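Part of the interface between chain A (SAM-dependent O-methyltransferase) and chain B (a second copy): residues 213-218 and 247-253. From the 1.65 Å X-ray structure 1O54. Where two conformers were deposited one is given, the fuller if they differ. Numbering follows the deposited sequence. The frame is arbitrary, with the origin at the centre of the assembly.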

# COMPACT_ATOMS: atom_id res chain seq x y z
N CYS A 213 -8.51 -15.58 -5.86
CA CYS A 213 -7.69 -15.88 -7.02
C CYS A 213 -6.27 -15.37 -6.74
O CYS A 213 -6.10 -14.26 -6.30
CB CYS A 213 -8.23 -15.17 -8.28
SG CYS A 213 -9.81 -15.77 -8.88
N PRO A 214 -5.26 -16.19 -6.98
CA PRO A 214 -3.89 -15.76 -6.78
C PRO A 214 -3.33 -14.82 -7.84
O PRO A 214 -2.38 -14.11 -7.52
CB PRO A 214 -3.10 -17.07 -6.79
CG PRO A 214 -3.86 -17.98 -7.58
CD PRO A 214 -5.33 -17.62 -7.31
N THR A 215 -3.86 -14.87 -9.06
CA THR A 215 -3.30 -14.10 -10.18
C THR A 215 -4.37 -13.18 -10.80
O THR A 215 -5.55 -13.42 -10.75
CB THR A 215 -2.75 -14.97 -11.28
OG1 THR A 215 -3.82 -15.68 -11.96
CG2 THR A 215 -1.79 -16.03 -10.75
N THR A 216 -3.88 -12.16 -11.48
CA THR A 216 -4.77 -11.25 -12.20
C THR A 216 -5.46 -11.95 -13.37
O THR A 216 -6.64 -11.70 -13.67
CB THR A 216 -3.99 -10.02 -12.71
OG1 THR A 216 -2.90 -10.45 -13.53
CG2 THR A 216 -3.44 -9.24 -11.57
N ASN A 217 -4.75 -12.87 -14.04
CA ASN A 217 -5.37 -13.67 -15.12
C ASN A 217 -6.60 -14.41 -14.63
O ASN A 217 -7.62 -14.46 -15.27
CB ASN A 217 -4.35 -14.70 -15.70
CG ASN A 217 -2.99 -14.09 -16.05
OD1 ASN A 217 -2.64 -13.95 -17.25
ND2 ASN A 217 -2.23 -13.74 -15.05
N GLN A 218 -6.48 -15.04 -13.48
CA GLN A 218 -7.59 -15.77 -12.89
C GLN A 218 -8.74 -14.84 -12.52
O GLN A 218 -9.89 -15.21 -12.70
CB GLN A 218 -7.14 -16.52 -11.65
CG GLN A 218 -6.37 -17.77 -11.91
CD GLN A 218 -5.65 -18.24 -10.68
OE1 GLN A 218 -4.87 -17.49 -10.13
NE2 GLN A 218 -5.93 -19.47 -10.23
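Chain B (247-253) VPERLRP

A single carbonyl oxygen, that of L251(B), takes two hydrogen bonds from one residue of the other subunit. T216(A) N lies 2.9 Å from L251(B) O with a nearly straight N-H...O angle of 175°, and T216(A) OG1 donates to the same L251(B) O over 3.1 Å. The example illustrates a general principle: amide groups in the first turn of a helix have no preceding turn to satisfy them, so they are free to bind a chain that arrives from outside.

The helix begins at T216(A), with T215(A) as its N-cap. The T215(A) side chain, in the p rotamer, accepts from the backbone, Q218(A) N to T215(A) OG1 being 3.1 Å, and its hydroxyl donates in return to the Q218(A) side chain, T215(A) OG1 to Q218(A) OE1 being 2.8 Å.

Chain B approaches through a type I turn from V247(B) to R250(B), closed by R250(B) N to V247(B) O at 3.0 Å, and then extends through L251(B) and R252(B). Along chain B the partners run backward through chain A: the turn lies by N217(A), L251(B) by T216(A), and R252(B) by T215(A) and P214(A). The nearest CA atoms belong to T215(A) and R252(B), 4.9 Å apart. R252(B) points its CA-to-CB bond toward chain A, bringing R252(B) CB to 3.4 Å from P214(A) O, while T215(A) CG2 packs 3.8 Å from R250(B) CA.

N217(A) reaches toward the turn, its CG 3.2 Å from E249(B) O; the orientation of its amide is uncertain. A water completes the junction, donating to both T215(A) OG1 and E249(B) O, each at 2.7 Å. The contact thus rests largely on chain B backbone, and the two stretches together bury 329 Å².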

# COMPACT_ATOMS: atom_id res chain seq x y z
N VAL B 247 5.37 -13.04 -15.22
CA VAL B 247 4.91 -14.28 -15.85
C VAL B 247 3.58 -13.94 -16.53
O VAL B 247 2.57 -13.72 -15.85
CB VAL B 247 4.73 -15.45 -14.88
CG1 VAL B 247 4.31 -16.70 -15.64
CG2 VAL B 247 6.04 -15.71 -14.05
N PRO B 248 3.58 -13.83 -17.84
CA PRO B 248 2.37 -13.34 -18.54
C PRO B 248 1.09 -14.10 -18.18
O PRO B 248 0.03 -13.48 -18.08
CB PRO B 248 2.70 -13.53 -20.01
CG PRO B 248 4.20 -13.59 -20.07
CD PRO B 248 4.69 -14.09 -18.77
N GLU B 249 1.20 -15.41 -17.96
CA GLU B 249 0.04 -16.25 -17.68
C GLU B 249 -0.34 -16.31 -16.20
O GLU B 249 -1.36 -16.89 -15.84
CB GLU B 249 0.34 -17.67 -18.15
CG GLU B 249 0.62 -17.74 -19.64
CD GLU B 249 2.08 -17.48 -20.02
OE1 GLU B 249 2.96 -17.25 -19.13
OE2 GLU B 249 2.32 -17.52 -21.26
N ARG B 250 0.52 -15.78 -15.34
CA ARG B 250 0.34 -15.85 -13.89
C ARG B 250 0.85 -14.58 -13.25
O ARG B 250 1.70 -14.59 -12.33
CB ARG B 250 1.04 -17.10 -13.34
CG ARG B 250 0.49 -18.37 -13.86
CD ARG B 250 1.15 -19.62 -13.27
NE ARG B 250 2.56 -19.72 -13.65
CZ ARG B 250 3.00 -20.11 -14.85
NH1 ARG B 250 2.16 -20.46 -15.82
NH2 ARG B 250 4.31 -20.15 -15.09
N LEU B 251 0.33 -13.44 -13.71
CA LEU B 251 0.78 -12.14 -13.22
C LEU B 251 0.22 -11.87 -11.81
O LEU B 251 -0.99 -11.89 -11.60
CB LEU B 251 0.38 -11.04 -14.19
CG LEU B 251 0.72 -9.63 -13.72
CD1 LEU B 251 2.20 -9.38 -13.75
CD2 LEU B 251 -0.03 -8.69 -14.65
N ARG B 252 1.11 -11.65 -10.85
CA ARG B 252 0.75 -11.38 -9.46
C ARG B 252 1.91 -10.71 -8.76
O ARG B 252 3.06 -10.80 -9.25
CB ARG B 252 0.41 -12.68 -8.76
CG ARG B 252 1.56 -13.63 -8.64
CD ARG B 252 1.16 -14.84 -7.86
NE ARG B 252 2.26 -15.67 -7.43
CZ ARG B 252 2.98 -15.47 -6.31
NH1 ARG B 252 2.80 -14.40 -5.53
NH2 ARG B 252 3.94 -16.36 -6.01
N PRO B 253 1.67 -10.00 -7.66
CA PRO B 253 2.76 -9.38 -6.91
C PRO B 253 3.71 -10.44 -6.37
O PRO B 253 3.30 -11.59 -6.17
CB PRO B 253 2.05 -8.60 -5.78
CG PRO B 253 0.68 -8.45 -6.21
CD PRO B 253 0.36 -9.67 -7.04
O HOH W 1 -3.01 -17.48 -13.78